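Similar to hydroxylamine oxidoreductase (Kuenenia stuttgartiensis, PDB 6H5L) binds multiple c-type hemes within a reductase complex and probably acts as an oxidoreductase in its extended electron transfer pathway. Local coordinates at residues A[40-44]-A[407-413]. Numbering follows the deposited sequence.
Sequences PFTKY and DGIVKEL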
ATOM      1  N   PRO A  40     -52.432  30.101 -23.608  1.00 26.00           N
ATOM      2  CA  PRO A  40     -53.637  30.776 -24.124  1.00 30.84           C
ATOM      3  C   PRO A  40     -54.876  29.894 -24.151  1.00 34.04           C
ATOM      4  O   PRO A  40     -55.996  30.423 -24.115  1.00 34.01           O
ATOM      5  CB  PRO A  40     -53.215  31.204 -25.537  1.00 24.46           C
ATOM      6  CG  PRO A  40     -52.073  30.305 -25.890  1.00 27.07           C
ATOM      7  CD  PRO A  40     -51.347  30.067 -24.603  1.00 23.48           C
ATOM      8  N   PHE A  41     -54.716  28.573 -24.208  1.00 29.48           N
ATOM      9  CA  PHE A  41     -55.837  27.644 -24.206  1.00 32.14           C
ATOM     10  C   PHE A  41     -56.002  26.954 -22.857  1.00 29.13           C
ATOM     11  O   PHE A  41     -56.396  25.785 -22.803  1.00 28.87           O
ATOM     12  CB  PHE A  41     -55.668  26.611 -25.320  1.00 23.81           C
ATOM     13  CG  PHE A  41     -55.308  27.213 -26.649  1.00 34.23           C
ATOM     14  CD1 PHE A  41     -56.178  28.083 -27.288  1.00 30.53           C
ATOM     15  CD2 PHE A  41     -54.100  26.916 -27.255  1.00 30.53           C
ATOM     16  CE1 PHE A  41     -55.848  28.643 -28.506  1.00 25.49           C
ATOM     17  CE2 PHE A  41     -53.765  27.473 -28.472  1.00 24.83           C
ATOM     18  CZ  PHE A  41     -54.640  28.338 -29.099  1.00 26.43           C
ATOM     19  N   THR A  42     -55.699  27.662 -21.764  1.00 25.31           N
ATOM     20  CA  THR A  42     -55.779  27.065 -20.433  1.00 30.00           C
ATOM     21  C   THR A  42     -57.201  26.648 -20.077  1.00 33.58           C
ATOM     22  O   THR A  42     -57.396  25.709 -19.297  1.00 31.83           O
ATOM     23  CB  THR A  42     -55.235  28.042 -19.389  1.00 27.83           C
ATOM     24  OG1 THR A  42     -55.451  27.514 -18.075  1.00 29.26           O
ATOM     25  CG2 THR A  42     -55.921  29.398 -19.510  1.00 20.45           C
ATOM     26  N   LYS A  43     -58.200  27.323 -20.636  1.00 32.36           N
ATOM     27  CA  LYS A  43     -59.597  27.028 -20.346  1.00 29.07           C
ATOM     28  C   LYS A  43     -60.160  25.889 -21.188  1.00 31.54           C
ATOM     29  O   LYS A  43     -61.327  25.523 -21.006  1.00 21.56           O
ATOM     30  CB  LYS A  43     -60.439  28.287 -20.561  1.00 24.10           C
ATOM     31  CG  LYS A  43     -60.057  29.461 -19.668  1.00 30.06           C
ATOM     32  CD  LYS A  43     -60.336  29.156 -18.203  1.00 29.87           C
ATOM     33  CE  LYS A  43     -60.091  30.374 -17.326  1.00 28.26           C
ATOM     34  NZ  LYS A  43     -60.465  30.127 -15.906  1.00 32.04           N
ATOM     35  N   TYR A  44     -59.377  25.334 -22.108  1.00 30.95           N
ATOM     36  CA  TYR A  44     -59.859  24.294 -23.005  1.00 25.47           C
ATOM     37  C   TYR A  44     -59.463  22.891 -22.568  1.00 24.95           C
ATOM     38  O   TYR A  44     -59.947  21.919 -23.157  1.00 21.63           O
ATOM     39  CB  TYR A  44     -59.350  24.550 -24.430  1.00 30.74           C
ATOM     40  CG  TYR A  44     -59.951  25.778 -25.076  1.00 32.29           C
ATOM     41  CD1 TYR A  44     -59.500  27.050 -24.748  1.00 28.68           C
ATOM     42  CD2 TYR A  44     -60.971  25.664 -26.013  1.00 31.63           C
ATOM     43  CE1 TYR A  44     -60.048  28.174 -25.335  1.00 35.61           C
ATOM     44  CE2 TYR A  44     -61.523  26.783 -26.608  1.00 26.23           C
ATOM     45  CZ  TYR A  44     -61.058  28.035 -26.264  1.00 29.13           C
ATOM     46  OH  TYR A  44     -61.602  29.156 -26.849  1.00 30.32           O
ATOM     47  N   ASP A 407     -61.849  26.703 -33.133  1.00 32.24           N
ATOM     48  CA  ASP A 407     -62.724  27.601 -32.385  1.00 26.70           C
ATOM     49  C   ASP A 407     -61.954  28.346 -31.302  1.00 28.20           C
ATOM     50  O   ASP A 407     -62.203  29.533 -31.059  1.00 30.93           O
ATOM     51  CB  ASP A 407     -63.886  26.817 -31.775  1.00 30.87           C
ATOM     52  CG  ASP A 407     -63.422  25.648 -30.928  1.00 43.23           C
ATOM     53  OD1 ASP A 407     -62.215  25.327 -30.964  1.00 35.70           O
ATOM     54  OD2 ASP A 407     -64.263  25.053 -30.223  1.00 49.35           O
ATOM     55  N   GLY A 408     -61.016  27.665 -30.640  1.00 37.57           N
ATOM     56  CA  GLY A 408     -60.212  28.324 -29.627  1.00 25.93           C
ATOM     57  C   GLY A 408     -59.196  29.285 -30.206  1.00 27.04           C
ATOM     58  O   GLY A 408     -58.859  30.291 -29.575  1.00 28.75           O
ATOM     59  N   ILE A 409     -58.693  28.995 -31.408  1.00 24.27           N
ATOM     60  CA  ILE A 409     -57.760  29.907 -32.066  1.00 28.43           C
ATOM     61  C   ILE A 409     -58.443  31.234 -32.370  1.00 35.54           C
ATOM     62  O   ILE A 409     -57.906  32.311 -32.088  1.00 38.48           O
ATOM     63  CB  ILE A 409     -57.187  29.260 -33.338  1.00 31.66           C
ATOM     64  CG1 ILE A 409     -56.247  28.109 -32.973  1.00 28.85           C
ATOM     65  CG2 ILE A 409     -56.468  30.296 -34.192  1.00 22.09           C
ATOM     66  CD1 ILE A 409     -55.899  27.208 -34.137  1.00 24.68           C
ATOM     67  N   VAL A 410     -59.644  31.174 -32.951  1.00 38.31           N
ATOM     68  CA  VAL A 410     -60.388  32.391 -33.265  1.00 35.84           C
ATOM     69  C   VAL A 410     -60.725  33.156 -31.992  1.00 29.25           C
ATOM     70  O   VAL A 410     -60.642  34.390 -31.950  1.00 23.56           O
ATOM     71  CB  VAL A 410     -61.654  32.049 -34.072  1.00 30.45           C
ATOM     72  CG1 VAL A 410     -62.483  33.301 -34.323  1.00 27.71           C
ATOM     73  CG2 VAL A 410     -61.279  31.381 -35.383  1.00 33.25           C
ATOM     74  N   LYS A 411     -61.101  32.438 -30.931  1.00 27.81           N
ATOM     75  CA  LYS A 411     -61.582  33.104 -29.727  1.00 28.91           C
ATOM     76  C   LYS A 411     -60.438  33.673 -28.891  1.00 32.03           C
ATOM     77  O   LYS A 411     -60.583  34.743 -28.288  1.00 34.45           O
ATOM     78  CB  LYS A 411     -62.423  32.141 -28.893  1.00 31.53           C
ATOM     79  CG  LYS A 411     -63.508  32.834 -28.087  1.00 45.52           C
ATOM     80  CD  LYS A 411     -63.698  32.196 -26.722  1.00 39.31           C
ATOM     81  CE  LYS A 411     -64.628  33.035 -25.858  1.00 57.05           C
ATOM     82  NZ  LYS A 411     -64.652  32.577 -24.441  1.00 56.46           N
ATOM     83  N   GLU A 412     -59.299  32.981 -28.837  1.00 36.92           N
ATOM     84  CA  GLU A 412     -58.222  33.368 -27.933  1.00 27.10           C
ATOM     85  C   GLU A 412     -57.098  34.142 -28.607  1.00 34.00           C
ATOM     86  O   GLU A 412     -56.384  34.881 -27.921  1.00 33.93           O
ATOM     87  CB  GLU A 412     -57.622  32.128 -27.254  1.00 32.72           C
ATOM     88  CG  GLU A 412     -58.634  31.238 -26.550  1.00 31.39           C
ATOM     89  CD  GLU A 412     -59.451  31.974 -25.506  1.00 36.98           C
ATOM     90  OE1 GLU A 412     -60.671  31.718 -25.419  1.00 35.08           O
ATOM     91  OE2 GLU A 412     -58.876  32.806 -24.773  1.00 34.53           O
ATOM     92  N   LEU A 413     -56.921  33.996 -29.914  1.00 29.83           N
ATOM     93  CA  LEU A 413     -55.836  34.643 -30.635  1.00 31.81           C
ATOM     94  C   LEU A 413     -56.392  35.763 -31.511  1.00 39.08           C
ATOM     95  O   LEU A 413     -57.604  35.981 -31.593  1.00 46.42           O
ATOM     96  CB  LEU A 413     -55.056  33.616 -31.460  1.00 33.12           C
ATOM     97  CG  LEU A 413     -54.439  32.472 -30.650  1.00 23.13           C
ATOM     98  CD1 LEU A 413     -53.737  31.488 -31.569  1.00 17.10           C
ATOM     99  CD2 LEU A 413     -53.479  33.009 -29.600  1.00 22.54           C
TER
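Tyr44 and Phe41 bury the most surface here, 79 and 62 Å², as a loop lies against the short helix 406-412; Glu412 follows with 52 Å². The backbone bond from Tyr44 N to Phe41 O (3.1 Å) closes a turn, and both rings approach the helix from it. The Tyr44 hydroxyl end comes close to Gly408: its OH lies 3.2 Å from Gly408 CA, where a CB would point toward the loop and, ideally placed, come tightly within 3.0 Å of Tyr44 CE2. The same hydroxyl donates a hydrogen bond to Glu412 OE1 at 3.1 Å, so one helix face, one turn long, supplies both the gap and the acceptor. Phe41 presents its ring edge to a carbonyl, CE1 standing 3.6 Å from Gly408 O, while its CZ packs 4.2 Å from Ile409 CG1 and 4.1 Å from Leu413 CD1. Pro182 and Leu405 also touch Phe41, extending this apolar cluster, and Asp407 is salt-bridged to Arg189. A heme c lies about 11 Å from the Phe41 side chain. Two aromatic side chains of a loop thus pack on a short helix at a glycine, joining N-terminal and late parts of the helix-and-loop multiheme cytochrome fold.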